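Local structure of UTP--glucose-1-phosphate uridylyltransferase (6IKX) at residues A[24-34]-A[58-66]; A[48-57]-A[95-103]. The protein catalyses the formation of UDP-glucose and diphosphate from UTP and alpha-D-glucose 1-phosphate. The protein carries 1 engineered substitution. All blocks are in the same frame, centred on the assembly; numbering follows the deposited sequence.

In the fold
Contacts 1 and 2 lie about 14 Å apart, centre to centre, in the nucleotidyltransferase domain of GT-A type. The chain leaves strand 50-55 of contact 2 and enters helix 60-65 of contact 1, which lies on the Leu-53 and Ser-100 face of the strand pair. There Ile-62 CG2 packs on Leu-53 CD1 at 3.9 Å, and Glu-63 OE2 probably hydrogen-bonds Ser-100 OG at 3.1 Å. Each contact contributes one residue to the substrate site, Lys-25 in contact 1 and Gln-103 in contact 2, both seen to bind UTP and UDP-glucose. In this nucleotide-free chain each side chain has a bound sulfate about 3 Å away (nearest atoms), probably from the crystallisation liquor.

Contact 1: A[24-34]-A[58-66]; sequences PKEMVTVVDRP and SKASIENYF
Glu-26 and Lys-59 form the salt bridge that joins the two segments. Lys-59 NZ donates to Glu-26 OE1 over 2.8 Å on the syn side of the carboxylate, 17° out of its plane. Lys-25 NZ takes the other oxygen, OE2, also syn, so one carboxylate bridges two ammonium groups and probably offsets the closeness of their charges. Lys-59 NZ also donates to Val-9 O, and a water accepts from Lys-25 N and, weakly, from Lys-59 NZ.

Apolar packing runs from Lys-59 into helix 60-65. Pro-24 CG rests on Lys-59 CD at 3.5 Å, the two side chains running past each other in opposite directions. Ile-62 extends beyond CG1 (chi2 -178°), which carries CD1 to within 3.6 Å of Glu-26 CB. Met-27 CG meets Ile-62 CG1 at 4.0 Å. Here the 3-10 turn 25-27, whose Lys-25 binds UTP and UDP-glucose, packs on the helix that follows strand 50-55 of the GT-A domain.

Aromatic contacts fill the far end. Pro-34 CG makes a CH-pi contact over one face of Tyr-65, 3.6 Å from the ring centroid and 15° off the normal. Met-27 SD approaches the same ring obliquely, a Met-aromatic contact at 5.3 Å from the centroid. Tyr-65 OH hydrogen-bonds Glu-37, and Ser-22 of the second subunit packs on Met-27 and Tyr-65.

Contact 2: A[48-57]-A[95-103]; sequences IEQIILVTHS and HVSVISVRQ
Ser-57 CA and His-56 C both lie over one face of the Arg-102 guanidinium, offset toward its rim, with Ser-57 CA 3.5 Å above the plane. Thr-55 CG2 meets the edge. The Arg-102 chain bends at chi2 (-63°), bringing CD to 3.8 Å from Thr-55 CG2 and laying the guanidinium against the end of segment 48-57. Arg-102 NH1 makes a salt bridge to Asp-67 and a hydrogen bond to Asn-64, both of the third subunit. At the other end of the pair, Glu-49 CG reaches the His-95 ring at its edge, in plane, 3.7 Å from ND1, while Val-96 CG2 lies over one ring face, offset toward the rim. The planes of the Glu-49 carboxylate and the His-95 ring are 81° apart.

Between these ends, strands 50-55 and 97-102 run parallel; their axes approach to 4.7 Å and their directions differ by 27°. Seven backbone hydrogen bonds join the segments, from Ser-97 N to Glu-49 O at one end to Gln-103 N to Thr-55 O at the other. Ile-51, Leu-53 and Thr-55 each both donate and accept, the pattern of a parallel pair. Strand 50-55 also pairs with strand 4-8, so strand 97-102 extends the central parallel part of the Rossmann-like GT-A sheet.

Side chains divide between the two faces. Toward helix 60-65, Leu-53 CD1 packs on Val-98 CG1 at 3.7 Å. On the other face, Gln-50 is stretched out with NE2 3.7 Å from Ile-99 CG1, and Val-54 CG2 lies beside Val-101 CG1, the two valines pointing the same way.

A water donates to both Glu-49 O and His-95 O. Just beyond the strand, Gln-103 NE2 hydrogen-bonds His-111 ND1 and Gly-108 O, which hold the amide of this substrate-binding residue.

Contact 1: A[24-34]-A[58-66]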
loop_
_atom_site.group_PDB
_atom_site.type_symbol
_atom_site.label_atom_id
_atom_site.label_comp_id
_atom_site.label_asym_id
_atom_site.label_seq_id
_atom_site.Cartn_x
_atom_site.Cartn_y
_atom_site.Cartn_z
ATOM N N PRO A 24 -7.861 -5.673 -6.098
ATOM C CA PRO A 24 -7.808 -6.951 -6.796
ATOM C C PRO A 24 -9.174 -7.443 -7.286
ATOM O O PRO A 24 -10.144 -7.291 -6.570
ATOM C CB PRO A 24 -7.162 -7.822 -5.714
ATOM C CG PRO A 24 -6.235 -6.876 -4.987
ATOM C CD PRO A 24 -7.099 -5.641 -4.845
ATOM N N LYS A 25 -9.226 -8.051 -8.473
ATOM C CA LYS A 25 -10.440 -8.811 -8.918
ATOM C C LYS A 25 -10.827 -9.798 -7.808
ATOM O O LYS A 25 -12.015 -9.970 -7.587
ATOM C CB LYS A 25 -10.248 -9.568 -10.238
ATOM C CG LYS A 25 -9.035 -10.501 -10.282
ATOM C CD LYS A 25 -8.543 -10.942 -11.682
ATOM C CE LYS A 25 -7.033 -10.786 -11.864
ATOM N NZ LYS A 25 -6.217 -11.899 -11.290
ATOM N N GLU A 26 -9.848 -10.398 -7.121
ATOM C CA GLU A 26 -10.074 -11.442 -6.091
ATOM C C GLU A 26 -10.805 -10.839 -4.891
ATOM O O GLU A 26 -11.436 -11.609 -4.181
ATOM C CB GLU A 26 -8.743 -12.058 -5.673
ATOM C CG GLU A 26 -8.062 -12.814 -6.808
ATOM C CD GLU A 26 -7.212 -11.966 -7.757
ATOM O OE1 GLU A 26 -7.156 -10.685 -7.603
ATOM O OE2 GLU A 26 -6.591 -12.571 -8.651
ATOM N N MET A 27 -10.742 -9.505 -4.711
ATOM C CA MET A 27 -11.280 -8.775 -3.525
ATOM C C MET A 27 -12.659 -8.179 -3.828
ATOM O O MET A 27 -13.236 -7.463 -2.983
ATOM C CB MET A 27 -10.299 -7.699 -3.044
ATOM C CG MET A 27 -9.075 -8.310 -2.381
ATOM S SD MET A 27 -9.544 -9.536 -1.110
ATOM C CE MET A 27 -9.958 -8.356 0.166
ATOM N N VAL A 28 -13.218 -8.549 -4.960
ATOM C CA VAL A 28 -14.560 -8.104 -5.402
ATOM C C VAL A 28 -15.640 -8.801 -4.567
ATOM O O VAL A 28 -15.629 -10.055 -4.442
ATOM C CB VAL A 28 -14.659 -8.396 -6.905
ATOM C CG1 VAL A 28 -16.064 -8.676 -7.387
ATOM C CG2 VAL A 28 -14.017 -7.246 -7.670
ATOM N N THR A 29 -16.604 -8.031 -4.085
ATOM C CA THR A 29 -17.484 -8.495 -2.997
ATOM C C THR A 29 -18.589 -9.324 -3.630
ATOM O O THR A 29 -19.159 -8.925 -4.630
ATOM C CB THR A 29 -17.843 -7.400 -1.974
ATOM O OG1 THR A 29 -19.240 -7.494 -1.672
ATOM C CG2 THR A 29 -17.430 -6.006 -2.396
ATOM N N VAL A 30 -18.821 -10.495 -3.052
ATOM C CA VAL A 30 -19.845 -11.450 -3.530
ATOM C C VAL A 30 -20.787 -11.680 -2.361
ATOM O O VAL A 30 -20.439 -12.469 -1.466
ATOM C CB VAL A 30 -19.171 -12.730 -4.024
ATOM C CG1 VAL A 30 -20.184 -13.833 -4.318
ATOM C CG2 VAL A 30 -18.298 -12.413 -5.227
ATOM N N VAL A 31 -21.881 -10.925 -2.343
ATOM C CA VAL A 31 -22.837 -10.842 -1.206
ATOM C C VAL A 31 -22.213 -9.969 -0.111
ATOM O O VAL A 31 -22.563 -8.783 -0.009
ATOM C CB VAL A 31 -23.224 -12.231 -0.666
ATOM C CG1 VAL A 31 -24.439 -12.150 0.235
ATOM C CG2 VAL A 31 -23.458 -13.227 -1.783
ATOM N N ASP A 32 -21.349 -10.531 0.719
ATOM C CA ASP A 32 -20.815 -9.786 1.876
ATOM C C ASP A 32 -19.352 -10.133 2.160
ATOM O O ASP A 32 -18.892 -9.731 3.259
ATOM C CB ASP A 32 -21.684 -10.127 3.084
ATOM C CG ASP A 32 -21.552 -11.572 3.561
ATOM O OD1 ASP A 32 -21.002 -12.390 2.809
ATOM O OD2 ASP A 32 -21.993 -11.856 4.700
ATOM N N ARG A 33 -18.651 -10.865 1.279
ATOM C CA ARG A 33 -17.193 -11.135 1.451
ATOM C C ARG A 33 -16.465 -11.187 0.100
ATOM O O ARG A 33 -17.053 -11.408 -0.941
ATOM C CB ARG A 33 -17.060 -12.443 2.229
ATOM C CG ARG A 33 -17.547 -13.643 1.446
ATOM C CD ARG A 33 -18.041 -14.797 2.286
ATOM N NE ARG A 33 -19.129 -14.401 3.163
ATOM C CZ ARG A 33 -19.106 -14.438 4.488
ATOM N NH1 ARG A 33 -18.048 -14.889 5.139
ATOM N NH2 ARG A 33 -20.153 -14.018 5.159
ATOM N N PRO A 34 -15.142 -10.980 0.023
ATOM C CA PRO A 34 -14.459 -11.039 -1.271
ATOM C C PRO A 34 -14.507 -12.455 -1.895
ATOM O O PRO A 34 -14.590 -13.464 -1.179
ATOM C CB PRO A 34 -13.040 -10.583 -0.870
ATOM C CG PRO A 34 -12.901 -11.141 0.524
ATOM C CD PRO A 34 -14.225 -10.738 1.139
ATOM N N SER A 58 0.486 -5.294 -6.663
ATOM C CA SER A 58 -0.759 -4.501 -6.414
ATOM C C SER A 58 -1.772 -5.246 -5.523
ATOM O O SER A 58 -2.811 -4.691 -5.281
ATOM C CB SER A 58 -1.427 -4.108 -7.716
ATOM O OG SER A 58 -2.068 -5.233 -8.299
ATOM N N LYS A 59 -1.494 -6.460 -5.056
ATOM C CA LYS A 59 -2.517 -7.378 -4.478
ATOM C C LYS A 59 -2.310 -7.634 -2.963
ATOM O O LYS A 59 -2.682 -8.773 -2.502
ATOM C CB LYS A 59 -2.446 -8.747 -5.171
ATOM C CG LYS A 59 -2.598 -8.779 -6.688
ATOM C CD LYS A 59 -3.952 -8.366 -7.225
ATOM C CE LYS A 59 -4.094 -8.618 -8.705
ATOM N NZ LYS A 59 -4.932 -9.806 -8.979
ATOM N N ALA A 60 -1.751 -6.664 -2.207
ATOM C CA ALA A 60 -1.532 -6.753 -0.744
ATOM C C ALA A 60 -2.864 -7.033 -0.037
ATOM O O ALA A 60 -2.864 -7.788 0.910
ATOM C CB ALA A 60 -0.928 -5.497 -0.217
ATOM N N SER A 61 -3.975 -6.468 -0.494
ATOM C CA SER A 61 -5.256 -6.598 0.234
ATOM C C SER A 61 -5.685 -8.075 0.283
ATOM O O SER A 61 -6.472 -8.440 1.171
ATOM C CB SER A 61 -6.301 -5.714 -0.372
ATOM O OG SER A 61 -6.631 -6.141 -1.675
ATOM N N ILE A 62 -5.213 -8.912 -0.634
ATOM C CA ILE A 62 -5.516 -10.373 -0.576
ATOM C C ILE A 62 -4.782 -10.982 0.630
ATOM O O ILE A 62 -5.382 -11.758 1.354
ATOM C CB ILE A 62 -5.146 -11.093 -1.893
ATOM C CG1 ILE A 62 -5.796 -10.457 -3.130
ATOM C CG2 ILE A 62 -5.502 -12.568 -1.779
ATOM C CD1 ILE A 62 -5.482 -11.171 -4.448
ATOM N N GLU A 63 -3.480 -10.752 0.756
ATOM C CA GLU A 63 -2.665 -11.238 1.891
ATOM C C GLU A 63 -3.234 -10.667 3.191
ATOM O O GLU A 63 -3.246 -11.394 4.219
ATOM C CB GLU A 63 -1.205 -10.851 1.700
ATOM C CG GLU A 63 -0.552 -11.670 0.608
ATOM C CD GLU A 63 0.362 -10.891 -0.329
ATOM O OE1 GLU A 63 -0.091 -10.545 -1.474
ATOM O OE2 GLU A 63 1.530 -10.663 0.062
ATOM N N ASN A 64 -3.714 -9.421 3.155
ATOM C CA ASN A 64 -4.164 -8.703 4.372
ATOM C C ASN A 64 -5.488 -9.333 4.851
ATOM O O ASN A 64 -5.671 -9.444 6.075
ATOM C CB ASN A 64 -4.192 -7.196 4.139
ATOM C CG ASN A 64 -2.798 -6.611 4.048
ATOM O OD1 ASN A 64 -1.848 -7.193 4.564
ATOM N ND2 ASN A 64 -2.673 -5.445 3.426
ATOM N N TYR A 65 -6.296 -9.838 3.932
ATOM C CA TYR A 65 -7.577 -10.504 4.238
ATOM C C TYR A 65 -7.324 -11.729 5.138
ATOM O O TYR A 65 -8.223 -12.029 5.965
ATOM C CB TYR A 65 -8.355 -10.791 2.947
ATOM C CG TYR A 65 -9.784 -11.199 3.218
ATOM C CD1 TYR A 65 -10.724 -10.256 3.585
ATOM C CD2 TYR A 65 -10.151 -12.545 3.240
ATOM C CE1 TYR A 65 -12.018 -10.630 3.922
ATOM C CE2 TYR A 65 -11.438 -12.941 3.565
ATOM C CZ TYR A 65 -12.362 -11.974 3.909
ATOM O OH TYR A 65 -13.622 -12.337 4.202
ATOM N N PHE A 66 -6.182 -12.425 5.015
ATOM C CA PHE A 66 -5.959 -13.714 5.737
ATOM C C PHE A 66 -5.011 -13.501 6.914
ATOM O O PHE A 66 -4.648 -14.506 7.523
ATOM C CB PHE A 66 -5.496 -14.813 4.781
ATOM C CG PHE A 66 -6.554 -15.158 3.760
ATOM C CD1 PHE A 66 -7.643 -15.938 4.106
ATOM C CD2 PHE A 66 -6.517 -14.625 2.487
ATOM C CE1 PHE A 66 -8.661 -16.199 3.205
ATOM C CE2 PHE A 66 -7.501 -14.928 1.564
ATOM C CZ PHE A 66 -8.581 -15.702 1.926
HETATM O O HOH W 1 -7.178 -7.710 -10.344
#

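Contact 2: A[48-57]-A[95-103]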
loop_
_atom_site.group_PDB
_atom_site.type_symbol
_atom_site.label_atom_id
_atom_site.label_comp_id
_atom_site.label_asym_id
_atom_site.label_seq_id
_atom_site.Cartn_x
_atom_site.Cartn_y
_atom_site.Cartn_z
ATOM N N ILE A 48 -6.870 -28.981 2.144
ATOM C CA ILE A 48 -5.652 -28.166 1.865
ATOM C C ILE A 48 -5.244 -27.478 3.168
ATOM O O ILE A 48 -6.127 -27.033 3.946
ATOM C CB ILE A 48 -5.841 -27.178 0.688
ATOM C CG1 ILE A 48 -6.194 -27.909 -0.614
ATOM C CG2 ILE A 48 -4.615 -26.264 0.520
ATOM C CD1 ILE A 48 -5.104 -28.836 -1.113
ATOM N N GLU A 49 -3.943 -27.356 3.363
ATOM C CA GLU A 49 -3.332 -26.795 4.590
ATOM C C GLU A 49 -2.434 -25.602 4.290
ATOM O O GLU A 49 -2.233 -24.814 5.222
ATOM C CB GLU A 49 -2.508 -27.890 5.275
ATOM C CG GLU A 49 -3.401 -28.888 5.998
ATOM C CD GLU A 49 -2.700 -30.007 6.745
ATOM O OE1 GLU A 49 -1.445 -30.072 6.705
ATOM O OE2 GLU A 49 -3.423 -30.823 7.340
ATOM N N GLN A 50 -1.833 -25.558 3.098
ATOM C CA GLN A 50 -0.898 -24.505 2.644
ATOM C C GLN A 50 -1.471 -23.874 1.369
ATOM O O GLN A 50 -1.493 -24.588 0.290
ATOM C CB GLN A 50 0.498 -25.070 2.391
ATOM C CG GLN A 50 1.585 -23.992 2.326
ATOM C CD GLN A 50 2.936 -24.545 1.940
ATOM O OE1 GLN A 50 3.069 -25.449 1.113
ATOM N NE2 GLN A 50 3.970 -24.002 2.551
ATOM N N ILE A 51 -1.974 -22.630 1.511
ATOM C CA ILE A 51 -2.504 -21.773 0.412
ATOM C C ILE A 51 -1.313 -21.013 -0.163
ATOM O O ILE A 51 -0.687 -20.242 0.565
ATOM C CB ILE A 51 -3.641 -20.867 0.919
ATOM C CG1 ILE A 51 -4.870 -21.699 1.307
ATOM C CG2 ILE A 51 -4.014 -19.801 -0.111
ATOM C CD1 ILE A 51 -5.396 -22.564 0.180
ATOM N N ILE A 52 -0.938 -21.300 -1.403
ATOM C CA ILE A 52 0.236 -20.657 -2.061
ATOM C C ILE A 52 -0.300 -19.643 -3.067
ATOM O O ILE A 52 -0.686 -20.081 -4.169
ATOM C CB ILE A 52 1.148 -21.707 -2.717
ATOM C CG1 ILE A 52 1.459 -22.842 -1.737
ATOM C CG2 ILE A 52 2.421 -21.052 -3.261
ATOM C CD1 ILE A 52 2.245 -23.992 -2.330
ATOM N N LEU A 53 -0.392 -18.369 -2.672
ATOM C CA LEU A 53 -0.876 -17.258 -3.551
ATOM C C LEU A 53 0.277 -16.858 -4.495
ATOM O O LEU A 53 1.317 -16.437 -3.977
ATOM C CB LEU A 53 -1.260 -16.045 -2.684
ATOM C CG LEU A 53 -2.357 -16.242 -1.650
ATOM C CD1 LEU A 53 -2.587 -14.977 -0.864
ATOM C CD2 LEU A 53 -3.647 -16.680 -2.281
ATOM N N VAL A 54 0.143 -16.993 -5.811
ATOM C CA VAL A 54 1.134 -16.413 -6.762
ATOM C C VAL A 54 0.621 -15.017 -7.083
ATOM O O VAL A 54 -0.457 -14.910 -7.717
ATOM C CB VAL A 54 1.317 -17.273 -8.028
ATOM C CG1 VAL A 54 2.433 -16.756 -8.905
ATOM C CG2 VAL A 54 1.615 -18.706 -7.667
ATOM N N THR A 55 1.325 -13.982 -6.640
ATOM C CA THR A 55 0.678 -12.647 -6.578
ATOM C C THR A 55 1.470 -11.550 -7.313
ATOM O O THR A 55 2.553 -11.757 -7.862
ATOM C CB THR A 55 0.301 -12.331 -5.116
ATOM O OG1 THR A 55 -0.749 -11.360 -5.155
ATOM C CG2 THR A 55 1.454 -11.873 -4.252
ATOM N N HIS A 56 0.839 -10.403 -7.378
ATOM C CA HIS A 56 1.341 -9.155 -7.988
ATOM C C HIS A 56 1.497 -8.142 -6.863
ATOM O O HIS A 56 0.650 -8.176 -5.903
ATOM C CB HIS A 56 0.351 -8.728 -9.075
ATOM C CG HIS A 56 0.781 -7.572 -9.897
ATOM N ND1 HIS A 56 0.225 -6.319 -9.739
ATOM C CD2 HIS A 56 1.690 -7.472 -10.881
ATOM C CE1 HIS A 56 0.778 -5.488 -10.598
ATOM N NE2 HIS A 56 1.681 -6.176 -11.311
ATOM N N SER A 57 2.476 -7.256 -7.031
ATOM C CA SER A 57 2.789 -6.089 -6.162
ATOM C C SER A 57 1.546 -5.230 -5.876
ATOM O O SER A 57 1.585 -4.512 -4.897
ATOM C CB SER A 57 3.899 -5.251 -6.781
ATOM O OG SER A 57 3.454 -4.710 -8.016
ATOM N N HIS A 95 -4.359 -24.569 11.676
ATOM C CA HIS A 95 -3.413 -25.428 10.913
ATOM C C HIS A 95 -3.191 -25.002 9.439
ATOM O O HIS A 95 -2.449 -25.728 8.753
ATOM C CB HIS A 95 -3.933 -26.861 10.949
ATOM C CG HIS A 95 -5.226 -27.055 10.239
ATOM N ND1 HIS A 95 -5.291 -27.645 8.984
ATOM C CD2 HIS A 95 -6.499 -26.790 10.608
ATOM C CE1 HIS A 95 -6.549 -27.737 8.606
ATOM N NE2 HIS A 95 -7.309 -27.224 9.596
ATOM N N VAL A 96 -3.820 -23.926 8.941
ATOM C CA VAL A 96 -3.715 -23.506 7.515
ATOM C C VAL A 96 -2.788 -22.292 7.458
ATOM O O VAL A 96 -3.049 -21.308 8.159
ATOM C CB VAL A 96 -5.091 -23.212 6.886
ATOM C CG1 VAL A 96 -4.979 -22.534 5.523
ATOM C CG2 VAL A 96 -5.929 -24.477 6.776
ATOM N N SER A 97 -1.739 -22.363 6.656
ATOM C CA SER A 97 -0.823 -21.223 6.448
ATOM C C SER A 97 -1.138 -20.626 5.071
ATOM O O SER A 97 -1.534 -21.385 4.190
ATOM C CB SER A 97 0.602 -21.689 6.594
ATOM O OG SER A 97 0.779 -22.885 5.857
ATOM N N VAL A 98 -1.029 -19.311 4.911
ATOM C CA VAL A 98 -1.148 -18.633 3.597
ATOM C C VAL A 98 0.217 -18.071 3.228
ATOM O O VAL A 98 0.750 -17.343 4.033
ATOM C CB VAL A 98 -2.200 -17.528 3.657
ATOM C CG1 VAL A 98 -2.286 -16.819 2.306
ATOM C CG2 VAL A 98 -3.541 -18.098 4.073
ATOM N N ILE A 99 0.726 -18.400 2.046
ATOM C CA ILE A 99 2.125 -18.136 1.588
ATOM C C ILE A 99 2.083 -17.258 0.335
ATOM O O ILE A 99 1.197 -17.472 -0.520
ATOM C CB ILE A 99 2.836 -19.447 1.221
ATOM C CG1 ILE A 99 2.825 -20.443 2.378
ATOM C CG2 ILE A 99 4.247 -19.161 0.735
ATOM C CD1 ILE A 99 3.371 -19.874 3.672
ATOM N N SER A 100 3.064 -16.382 0.161
ATOM C CA SER A 100 3.123 -15.501 -1.026
ATOM C C SER A 100 4.411 -15.726 -1.802
ATOM O O SER A 100 5.499 -15.808 -1.169
ATOM C CB SER A 100 3.002 -14.068 -0.636
ATOM O OG SER A 100 1.641 -13.703 -0.691
ATOM N N VAL A 101 4.268 -15.753 -3.125
ATOM C CA VAL A 101 5.406 -15.609 -4.067
ATOM C C VAL A 101 4.894 -14.737 -5.202
ATOM O O VAL A 101 3.668 -14.716 -5.463
ATOM C CB VAL A 101 5.928 -16.986 -4.530
ATOM C CG1 VAL A 101 4.911 -17.700 -5.416
ATOM C CG2 VAL A 101 7.283 -16.860 -5.214
ATOM N N ARG A 102 5.802 -13.962 -5.773
ATOM C CA ARG A 102 5.497 -12.974 -6.844
ATOM C C ARG A 102 5.677 -13.609 -8.214
ATOM O O ARG A 102 6.747 -14.178 -8.460
ATOM C CB ARG A 102 6.415 -11.748 -6.716
ATOM C CG ARG A 102 6.093 -10.926 -5.484
ATOM C CD ARG A 102 4.694 -10.314 -5.475
ATOM N NE ARG A 102 4.468 -9.408 -4.345
ATOM C CZ ARG A 102 4.972 -8.176 -4.207
ATOM N NH1 ARG A 102 5.774 -7.645 -5.110
ATOM N NH2 ARG A 102 4.711 -7.479 -3.122
ATOM N N GLN A 103 4.674 -13.481 -9.084
ATOM C CA GLN A 103 4.859 -13.624 -10.556
ATOM C C GLN A 103 5.527 -12.353 -11.067
ATOM O O GLN A 103 4.867 -11.331 -11.100
ATOM C CB GLN A 103 3.535 -13.765 -11.290
ATOM C CG GLN A 103 3.729 -13.933 -12.785
ATOM C CD GLN A 103 2.527 -14.588 -13.397
ATOM O OE1 GLN A 103 1.402 -14.367 -12.947
ATOM N NE2 GLN A 103 2.764 -15.361 -14.447
HETATM O O HOH W 2 -0.076 -24.803 7.268
#